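Local coordinates for enterobactin synthetase component F-related protein (Vibrio cholerae serotype O1, PDB 4OXI), which probably uses ATP to activate glycine as glycyl-adenylate, serving a lipopolysaccharide modification pathway that gives resistance to antimicrobial peptides, at residues E51-I56 with A116-G121; E213-Y218 with V234-L239; K422-G427 with G444-R449. All coordinates share one frame; numbering follows the deposited sequence.

Contact 1: E51-I56 with A116-G121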
loop_
_atom_site.group_PDB
_atom_site.type_symbol
_atom_site.label_atom_id
_atom_site.label_comp_id
_atom_site.label_asym_id
_atom_site.label_seq_id
_atom_site.Cartn_x
_atom_site.Cartn_y
_atom_site.Cartn_z
ATOM N N GLU A 51 16.474 8.463 -15.208
ATOM C CA GLU A 51 15.626 9.571 -15.630
ATOM C C GLU A 51 14.562 9.960 -14.592
ATOM O O GLU A 51 14.356 11.148 -14.330
ATOM C CB GLU A 51 14.966 9.224 -16.969
ATOM C CG GLU A 51 13.942 10.240 -17.467
ATOM C CD GLU A 51 13.257 9.787 -18.758
ATOM O OE1 GLU A 51 13.929 9.144 -19.598
ATOM O OE2 GLU A 51 12.046 10.067 -18.930
ATOM N N THR A 52 13.891 8.973 -13.997
ATOM C CA THR A 52 12.814 9.266 -13.046
ATOM C C THR A 52 13.353 9.926 -11.785
ATOM O O THR A 52 12.803 10.909 -11.297
ATOM C CB THR A 52 12.039 8.003 -12.634
ATOM O OG1 THR A 52 11.515 7.358 -13.799
ATOM C CG2 THR A 52 10.880 8.370 -11.704
ATOM N N ARG A 53 14.435 9.379 -11.253
ATOM C CA ARG A 53 15.091 10.015 -10.128
ATOM C C ARG A 53 15.513 11.443 -10.484
ATOM O O ARG A 53 15.400 12.354 -9.655
ATOM C CB ARG A 53 16.293 9.194 -9.693
ATOM C CG ARG A 53 17.069 9.823 -8.575
ATOM C CD ARG A 53 17.990 8.814 -7.912
ATOM N NE ARG A 53 18.333 9.318 -6.599
ATOM C CZ ARG A 53 17.843 8.847 -5.458
ATOM N NH1 ARG A 53 18.203 9.414 -4.325
ATOM N NH2 ARG A 53 17.027 7.806 -5.442
ATOM N N HIS A 54 15.979 11.649 -11.718
ATOM C CA HIS A 54 16.390 12.996 -12.134
ATOM C C HIS A 54 15.211 13.951 -12.136
ATOM O O HIS A 54 15.332 15.086 -11.700
ATOM C CB HIS A 54 17.030 13.005 -13.525
ATOM C CG HIS A 54 17.313 14.383 -14.036
ATOM N ND1 HIS A 54 18.423 15.109 -13.653
ATOM C CD2 HIS A 54 16.616 15.181 -14.883
ATOM C CE1 HIS A 54 18.404 16.288 -14.249
ATOM N NE2 HIS A 54 17.320 16.356 -15.004
ATOM N N SER A 55 14.073 13.480 -12.638
ATOM C CA SER A 55 12.869 14.289 -12.657
ATOM C C SER A 55 12.440 14.687 -11.248
ATOM O O SER A 55 11.961 15.797 -11.034
ATOM C CB SER A 55 11.734 13.528 -13.329
ATOM O OG SER A 55 12.097 13.153 -14.635
ATOM N N ILE A 56 12.608 13.779 -10.292
ATOM C CA ILE A 56 12.232 14.080 -8.921
ATOM C C ILE A 56 13.152 15.148 -8.344
ATOM O O ILE A 56 12.682 16.119 -7.738
ATOM C CB ILE A 56 12.222 12.813 -8.027
ATOM C CG1 ILE A 56 10.962 11.997 -8.291
ATOM C CG2 ILE A 56 12.280 13.189 -6.567
ATOM C CD1 ILE A 56 10.963 10.625 -7.638
ATOM N N ALA A 116 13.712 11.196 3.030
ATOM C CA ALA A 116 15.111 11.011 3.403
ATOM C C ALA A 116 15.607 9.679 2.884
ATOM O O ALA A 116 16.727 9.567 2.394
ATOM C CB ALA A 116 15.273 11.062 4.941
ATOM N N SER A 117 14.777 8.652 3.016
ATOM C CA SER A 117 15.187 7.332 2.566
ATOM C C SER A 117 15.303 7.292 1.052
ATOM O O SER A 117 16.265 6.729 0.506
ATOM C CB SER A 117 14.205 6.262 3.045
ATOM O OG SER A 117 14.485 5.047 2.374
ATOM N N TYR A 118 14.331 7.885 0.365
ATOM C CA TYR A 118 14.387 7.917 -1.093
ATOM C C TYR A 118 15.611 8.705 -1.594
ATOM O O TYR A 118 16.369 8.224 -2.437
ATOM C CB TYR A 118 13.098 8.493 -1.722
ATOM C CG TYR A 118 13.271 8.590 -3.217
ATOM C CD1 TYR A 118 13.103 7.470 -4.016
ATOM C CD2 TYR A 118 13.675 9.777 -3.823
ATOM C CE1 TYR A 118 13.301 7.523 -5.382
ATOM C CE2 TYR A 118 13.881 9.844 -5.196
ATOM C CZ TYR A 118 13.700 8.710 -5.966
ATOM O OH TYR A 118 13.893 8.751 -7.327
ATOM N N LEU A 119 15.785 9.923 -1.086
ATOM C CA LEU A 119 16.864 10.795 -1.537
ATOM C C LEU A 119 18.232 10.176 -1.269
ATOM O O LEU A 119 19.168 10.360 -2.051
ATOM C CB LEU A 119 16.752 12.157 -0.860
ATOM C CG LEU A 119 15.563 13.000 -1.330
ATOM C CD1 LEU A 119 15.455 14.284 -0.527
ATOM C CD2 LEU A 119 15.685 13.332 -2.809
ATOM N N GLY A 120 18.332 9.418 -0.176
ATOM C CA GLY A 120 19.583 8.801 0.223
ATOM C C GLY A 120 19.826 7.376 -0.269
ATOM O O GLY A 120 20.812 6.748 0.124
ATOM N N GLY A 121 18.945 6.847 -1.115
ATOM C CA GLY A 121 19.127 5.490 -1.611
ATOM C C GLY A 121 18.961 4.394 -0.561
ATOM O O GLY A 121 19.487 3.290 -0.695
#
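Two trans first torsions bring Arg53 and Tyr118 together: chi1 of 177° sends the arginine chain out from helix 51-62, extended as far as NE, and chi1 of 176° swings the tyrosine ring back toward that helix. The two side chains slide past each other in opposite directions, each ending beside the other's backbone. The guanidinium lies flat on one face of the ring, centres of Arg53 and Tyr118 groups 4.5 Å apart and planes at 24°, a stack that is also a cation-pi contact. NH2 sits above the ring but displaced toward its rim. Tyr118 OH runs on to the root of the arginine, 3.4 Å from Arg53 CB, and is hydrogen-bonded to His240. Arginine suits the place: its long chain carries a flat cationic group that covers the ring and still reaches the backbone carbonyl behind it.

There Arg53 grips a single atom with two nitrogens, NH1 donating to Tyr118 O at 2.9 Å and NH2 to the same Tyr118 O at 3.1 Å, with the oxygen close to the guanidinium plane. The site is the end of helix 108-119, which closes in a Schellman motif: Gly121 N turns back to Tyr118 O at 3.2 Å, while Met122 N bonds to Ser117 O. Gly121, the C-prime residue, has a positive phi, which glycine takes up without strain. Tyr118 O thus receives three N-H groups, and the positive charge at this carboxyl end probably interacts favourably with the helix dipole.

Ile56, one turn beyond Arg53, supplies the apolar part. Its CD1 approaches the tyrosine obliquely, 3.7 Å from Tyr118 CZ, and the branched side chain also packs on Leu277 and Ile278 of helix 268-279. Phe274 of that helix meets the tyrosine ring as well, while Leu119 turns to helix 78-95.

Contact 2: E213-Y218 with V234-L239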
loop_
_atom_site.group_PDB
_atom_site.type_symbol
_atom_site.label_atom_id
_atom_site.label_comp_id
_atom_site.label_asym_id
_atom_site.label_seq_id
_atom_site.Cartn_x
_atom_site.Cartn_y
_atom_site.Cartn_z
ATOM N N GLU A 213 20.110 0.684 -8.732
ATOM C CA GLU A 213 18.691 0.668 -9.014
ATOM C C GLU A 213 18.059 -0.600 -8.478
ATOM O O GLU A 213 16.839 -0.693 -8.391
ATOM C CB GLU A 213 18.444 0.798 -10.511
ATOM C CG GLU A 213 18.571 2.220 -11.050
ATOM C CD GLU A 213 17.399 3.113 -10.655
ATOM O OE1 GLU A 213 16.286 2.930 -11.202
ATOM O OE2 GLU A 213 17.592 4.013 -9.802
ATOM N N HIS A 214 18.888 -1.569 -8.098
ATOM C CA HIS A 214 18.374 -2.843 -7.614
ATOM C C HIS A 214 18.312 -2.967 -6.106
ATOM O O HIS A 214 17.769 -3.940 -5.588
ATOM C CB HIS A 214 19.140 -4.005 -8.240
ATOM C CG HIS A 214 18.951 -4.083 -9.720
ATOM N ND1 HIS A 214 17.697 -4.127 -10.300
ATOM C CD2 HIS A 214 19.842 -4.065 -10.739
ATOM C CE1 HIS A 214 17.828 -4.154 -11.615
ATOM N NE2 HIS A 214 19.117 -4.120 -11.907
ATOM N N GLU A 215 18.845 -1.975 -5.406
ATOM C CA GLU A 215 18.651 -1.868 -3.962
ATOM C C GLU A 215 17.153 -1.704 -3.653
ATOM O O GLU A 215 16.385 -1.209 -4.476
ATOM C CB GLU A 215 19.455 -0.678 -3.420
ATOM C CG GLU A 215 19.342 -0.449 -1.935
ATOM C CD GLU A 215 19.841 -1.626 -1.125
ATOM O OE1 GLU A 215 21.073 -1.691 -0.899
ATOM O OE2 GLU A 215 19.009 -2.480 -0.711
ATOM N N TYR A 216 16.727 -2.142 -2.478
ATOM C CA TYR A 216 15.323 -2.019 -2.097
ATOM C C TYR A 216 14.985 -0.591 -1.665
ATOM O O TYR A 216 15.708 0.013 -0.855
ATOM C CB TYR A 216 15.023 -2.967 -0.948
ATOM C CG TYR A 216 15.257 -4.432 -1.257
ATOM C CD1 TYR A 216 14.935 -4.965 -2.503
ATOM C CD2 TYR A 216 15.782 -5.287 -0.293
ATOM C CE1 TYR A 216 15.144 -6.323 -2.786
ATOM C CE2 TYR A 216 15.994 -6.638 -0.565
ATOM C CZ TYR A 216 15.665 -7.146 -1.808
ATOM O OH TYR A 216 15.857 -8.479 -2.066
ATOM N N ALA A 217 13.878 -0.057 -2.187
ATOM C CA ALA A 217 13.401 1.267 -1.788
ATOM C C ALA A 217 12.501 1.175 -0.552
ATOM O O ALA A 217 12.551 2.044 0.340
ATOM C CB ALA A 217 12.663 1.955 -2.946
ATOM N N TYR A 218 11.672 0.133 -0.499
ATOM C CA TYR A 218 10.842 -0.087 0.684
ATOM C C TYR A 218 10.482 -1.548 0.822
ATOM O O TYR A 218 10.525 -2.294 -0.154
ATOM C CB TYR A 218 9.557 0.763 0.644
ATOM C CG TYR A 218 8.637 0.508 -0.545
ATOM C CD1 TYR A 218 7.616 -0.438 -0.477
ATOM C CD2 TYR A 218 8.781 1.224 -1.722
ATOM C CE1 TYR A 218 6.772 -0.659 -1.558
ATOM C CE2 TYR A 218 7.938 1.007 -2.815
ATOM C CZ TYR A 218 6.945 0.061 -2.723
ATOM O OH TYR A 218 6.113 -0.156 -3.801
ATOM N N VAL A 234 10.522 -4.005 -2.590
ATOM C CA VAL A 234 10.352 -3.358 -3.878
ATOM C C VAL A 234 11.601 -2.524 -4.184
ATOM O O VAL A 234 12.026 -1.702 -3.368
ATOM C CB VAL A 234 9.103 -2.451 -3.856
ATOM C CG1 VAL A 234 8.999 -1.621 -5.137
ATOM C CG2 VAL A 234 7.845 -3.287 -3.654
ATOM N N SER A 235 12.200 -2.743 -5.348
ATOM C CA SER A 235 13.482 -2.099 -5.670
ATOM C C SER A 235 13.276 -0.691 -6.181
ATOM O O SER A 235 12.158 -0.304 -6.512
ATOM C CB SER A 235 14.203 -2.879 -6.762
ATOM O OG SER A 235 13.488 -2.724 -7.969
ATOM N N TYR A 236 14.355 0.083 -6.260
ATOM C CA TYR A 236 14.262 1.397 -6.892
ATOM C C TYR A 236 13.811 1.300 -8.342
ATOM O O TYR A 236 12.987 2.107 -8.778
ATOM C CB TYR A 236 15.568 2.196 -6.746
ATOM C CG TYR A 236 15.682 2.821 -5.374
ATOM C CD1 TYR A 236 15.123 4.067 -5.113
ATOM C CD2 TYR A 236 16.307 2.148 -4.331
ATOM C CE1 TYR A 236 15.206 4.646 -3.860
ATOM C CE2 TYR A 236 16.398 2.714 -3.072
ATOM C CZ TYR A 236 15.841 3.971 -2.846
ATOM O OH TYR A 236 15.917 4.547 -1.597
ATOM N N SER A 237 14.311 0.320 -9.093
ATOM C CA SER A 237 13.879 0.230 -10.497
ATOM C C SER A 237 12.409 -0.189 -10.612
ATOM O O SER A 237 11.711 0.302 -11.490
ATOM C CB SER A 237 14.785 -0.670 -11.347
ATOM O OG SER A 237 14.762 -2.001 -10.878
ATOM N N ASN A 238 11.931 -1.066 -9.724
ATOM C CA ASN A 238 10.489 -1.348 -9.662
ATOM C C ASN A 238 9.704 -0.052 -9.500
ATOM O O ASN A 238 8.776 0.239 -10.261
ATOM C CB ASN A 238 10.129 -2.223 -8.456
ATOM C CG ASN A 238 10.691 -3.621 -8.529
ATOM O OD1 ASN A 238 11.129 -4.164 -7.511
ATOM N ND2 ASN A 238 10.677 -4.221 -9.715
ATOM N N LEU A 239 10.083 0.728 -8.490
ATOM C CA LEU A 239 9.347 1.944 -8.138
ATOM C C LEU A 239 9.450 3.006 -9.221
ATOM O O LEU A 239 8.472 3.717 -9.502
ATOM C CB LEU A 239 9.883 2.513 -6.816
ATOM C CG LEU A 239 9.461 3.929 -6.409
ATOM C CD1 LEU A 239 7.943 4.021 -6.277
ATOM C CD2 LEU A 239 10.149 4.346 -5.100
HETATM O O HOH W 1 14.444 -4.642 -9.628
#
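Strands 216-222 and 230-235 run antiparallel with a classic beta bulge, in which Ala217 and Tyr218 both face Val234: Val234 O takes Ala217 N at 2.7 Å and, weakly, Tyr218 N, while Val234 N donates to Tyr218 O at 3.0 Å. The small methyl of Ala217 sits squarely over the Tyr236 ring, CB 3.6 Å from its centroid, a CH-pi contact to which alanine's single methyl is well suited. Tyr218 takes chi1 of 60°, laying its ring face against Val234, whose two methyls straddle the hydroxyl end; Val234 CB is 3.8 Å from the Tyr218 centroid.

Ser235 ends the strand and starts helix 236-249 with a capping box: Asn238 N donates to Ser235 OG at 2.9 Å and Ser235 N to Asn238 OD1 at 2.8 Å. Two more N-H groups of the first turn are met by the incoming loop, Tyr236 N by Glu215 O and Ser237 N by Glu213 O. A water joins the hydroxyls of Ser235 and Ser237.

The hairpin carries the glycine-rich loop characteristic of adenylate-forming enzymes. Ala217 pairs with Tyr124 of strand 123-126, Tyr236 OH bonds to Met122 O, and Tyr218 and Leu239 pack on Val270 of helix 268-279.

Contact 3: K422-G427 with G444-R449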
loop_
_atom_site.group_PDB
_atom_site.type_symbol
_atom_site.label_atom_id
_atom_site.label_comp_id
_atom_site.label_asym_id
_atom_site.label_seq_id
_atom_site.Cartn_x
_atom_site.Cartn_y
_atom_site.Cartn_z
ATOM N N LYS A 422 9.305 -4.962 -15.453
ATOM C CA LYS A 422 10.160 -4.169 -14.574
ATOM C C LYS A 422 9.555 -3.841 -13.204
ATOM O O LYS A 422 10.294 -3.509 -12.280
ATOM C CB LYS A 422 10.599 -2.880 -15.285
ATOM C CG LYS A 422 11.792 -3.065 -16.232
ATOM C CD LYS A 422 11.914 -1.908 -17.225
ATOM C CE LYS A 422 10.793 -1.962 -18.256
ATOM N NZ LYS A 422 10.515 -0.637 -18.893
ATOM N N GLN A 423 8.235 -3.955 -13.056
ATOM C CA GLN A 423 7.601 -3.687 -11.754
ATOM C C GLN A 423 7.510 -4.916 -10.853
ATOM O O GLN A 423 7.167 -4.804 -9.683
ATOM C CB GLN A 423 6.199 -3.091 -11.939
ATOM C CG GLN A 423 6.216 -1.657 -12.428
ATOM C CD GLN A 423 4.848 -1.170 -12.775
ATOM O OE1 GLN A 423 4.664 -0.501 -13.783
ATOM N NE2 GLN A 423 3.866 -1.494 -11.938
ATOM N N LEU A 424 7.808 -6.088 -11.398
ATOM C CA LEU A 424 7.695 -7.316 -10.622
ATOM C C LEU A 424 8.869 -7.449 -9.659
ATOM O O LEU A 424 10.015 -7.243 -10.057
ATOM C CB LEU A 424 7.649 -8.530 -11.550
ATOM C CG LEU A 424 7.416 -9.852 -10.813
ATOM C CD1 LEU A 424 6.081 -9.809 -10.127
ATOM C CD2 LEU A 424 7.506 -11.057 -11.753
ATOM N N VAL A 425 8.588 -7.773 -8.391
ATOM C CA VAL A 425 9.653 -8.031 -7.406
ATOM C C VAL A 425 10.324 -9.395 -7.666
ATOM O O VAL A 425 9.777 -10.224 -8.394
ATOM C CB VAL A 425 9.106 -8.018 -5.954
ATOM C CG1 VAL A 425 8.461 -6.659 -5.616
ATOM C CG2 VAL A 425 8.100 -9.126 -5.764
ATOM N N LYS A 426 11.480 -9.635 -7.052
ATOM C CA LYS A 426 12.240 -10.867 -7.274
ATOM C C LYS A 426 11.535 -12.095 -6.731
ATOM O O LYS A 426 11.772 -13.209 -7.192
ATOM C CB LYS A 426 13.608 -10.791 -6.588
ATOM C CG LYS A 426 14.516 -9.665 -7.057
ATOM C CD LYS A 426 14.943 -9.867 -8.495
ATOM C CE LYS A 426 15.835 -8.721 -8.977
ATOM N NZ LYS A 426 16.034 -8.783 -10.460
ATOM N N GLY A 427 10.690 -11.888 -5.732
ATOM C CA GLY A 427 10.072 -12.978 -4.994
ATOM C C GLY A 427 9.802 -12.439 -3.605
ATOM O O GLY A 427 9.923 -11.233 -3.371
ATOM N N GLY A 444 12.660 -17.358 -20.748
ATOM C CA GLY A 444 13.488 -16.186 -20.548
ATOM C C GLY A 444 13.081 -15.237 -19.440
ATOM O O GLY A 444 13.957 -14.661 -18.787
ATOM N N ARG A 445 11.776 -15.054 -19.222
ATOM C CA ARG A 445 11.331 -14.078 -18.217
ATOM C C ARG A 445 10.631 -14.658 -16.988
ATOM O O ARG A 445 10.072 -15.765 -17.009
ATOM C CB ARG A 445 10.509 -12.940 -18.842
ATOM C CG ARG A 445 9.211 -13.358 -19.487
ATOM C CD ARG A 445 8.709 -12.282 -20.449
ATOM N NE ARG A 445 8.097 -11.138 -19.773
ATOM C CZ ARG A 445 8.447 -9.869 -19.979
ATOM N NH1 ARG A 445 9.408 -9.576 -20.838
ATOM N NH2 ARG A 445 7.839 -8.888 -19.324
ATOM N N LEU A 446 10.702 -13.896 -15.902
ATOM C CA LEU A 446 10.086 -14.293 -14.650
ATOM C C LEU A 446 8.623 -13.884 -14.681
ATOM O O LEU A 446 8.310 -12.725 -14.970
ATOM C CB LEU A 446 10.802 -13.628 -13.471
ATOM C CG LEU A 446 10.220 -13.940 -12.087
ATOM C CD1 LEU A 446 10.434 -15.405 -11.755
ATOM C CD2 LEU A 446 10.823 -13.036 -11.004
ATOM N N TRP A 447 7.732 -14.838 -14.407
ATOM C CA TRP A 447 6.302 -14.557 -14.308
ATOM C C TRP A 447 5.802 -14.705 -12.876
ATOM O O TRP A 447 6.370 -15.463 -12.092
ATOM C CB TRP A 447 5.506 -15.494 -15.219
ATOM C CG TRP A 447 5.671 -15.187 -16.661
ATOM C CD1 TRP A 447 6.522 -15.795 -17.539
ATOM C CD2 TRP A 447 4.970 -14.185 -17.408
ATOM N NE1 TRP A 447 6.387 -15.236 -18.787
ATOM C CE2 TRP A 447 5.445 -14.243 -18.733
ATOM C CE3 TRP A 447 3.989 -13.243 -17.084
ATOM C CZ2 TRP A 447 4.972 -13.391 -19.735
ATOM C CZ3 TRP A 447 3.517 -12.399 -18.079
ATOM C CH2 TRP A 447 4.006 -12.481 -19.389
ATOM N N TYR A 448 4.725 -13.995 -12.543
ATOM C CA TYR A 448 4.101 -14.100 -11.223
ATOM C C TYR A 448 2.634 -14.489 -11.341
ATOM O O TYR A 448 1.881 -13.879 -12.109
ATOM C CB TYR A 448 4.237 -12.773 -10.456
ATOM C CG TYR A 448 3.394 -12.653 -9.191
ATOM C CD1 TYR A 448 3.747 -13.319 -8.019
ATOM C CD2 TYR A 448 2.265 -11.848 -9.171
ATOM C CE1 TYR A 448 2.980 -13.193 -6.873
ATOM C CE2 TYR A 448 1.500 -11.723 -8.047
ATOM C CZ TYR A 448 1.858 -12.392 -6.902
ATOM O OH TYR A 448 1.077 -12.245 -5.788
ATOM N N ARG A 449 2.232 -15.501 -10.574
ATOM C CA ARG A 449 0.841 -15.940 -10.540
ATOM C C ARG A 449 0.038 -15.053 -9.615
ATOM O O ARG A 449 0.149 -15.163 -8.395
ATOM C CB ARG A 449 0.738 -17.380 -10.032
ATOM C CG ARG A 449 1.642 -18.381 -10.746
ATOM C CD ARG A 449 1.507 -19.752 -10.098
ATOM N NE ARG A 449 2.546 -20.666 -10.547
ATOM C CZ ARG A 449 2.460 -21.385 -11.658
ATOM N NH1 ARG A 449 1.376 -21.277 -12.420
ATOM N NH2 ARG A 449 3.452 -22.199 -12.007
#
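Leu424, the loop residue that meets Leu446 and Tyr448 of strand 445-457, shares with Lys422 the side-chain amide of Asn238: ND2 bonds to the carbonyl of Lys422 and, more weakly, to that of Leu424, which would steady the loop where the leucine leaves it. The amide suits the task, since its NH2 can offer one hydrogen to each carbonyl.

Across the contact itself no hydrogen bond forms; the two backbones stay well apart and the gap is bridged by side chains. Leu424 is directed toward the strand. With chi1 at -175° and chi2 at 62° its two methyls part: CD1 packs 3.5 Å from Tyr448 CB, at the root of the tyrosine and oblique to its ring, while CD2 lies between that CB and Leu446, 3.9 Å from Leu446 CD2. The same Leu424 CD2 touches the strand backbone at Leu446 O, 3.7 Å away. A forked, wholly apolar residue fits between two neighbours that emerge on the same side of the strand.

Leu446 returns the contact at the more open margin. Its CD2 reaches over the loop to lie 3.9 Å from Lys426 O, the lysine contributing its carbonyl here. Tyr448 is engaged chiefly through CB; its ring leads off from Leu424, meets Phe439 and approaches within about 6 Å of the bound glycyl-adenosine-5'-phosphate. Trp447, between them, faces the other side of the strand, against Leu418 and Ser420, and Arg445 NE lies above the rim of its indole.

The loop falls in the A6 core motif of adenylation domains, Gly-Glu-Leu through Gly-Tyr-Leu, and strand 445-457 runs into A7, which Tyr448 and Arg449 open as Tyr-Arg-Ser-Gly-Asp.

From the N terminus the three contacts follow in series, none nested or crossed. Contact 1 closes a long excursion of helices and strands, returning helix 108-119 to helix 51-62. Contact 2 closes the short hairpin of strands 216-222 and 230-235 and launches helix 236-249. Contact 3 closes the excursion through helix 432-438 and strand 439-442. Contact 2 is the middle member: Tyr236 packs its ring against Tyr118 of contact 1, and Val234 touches Val425 of contact 3. Contacts 1 and 3 do not touch, their centres being about 23 Å apart. Together they connect the N-terminal helices, through the hairpin, to the antiparallel sheet near the bound adenylate.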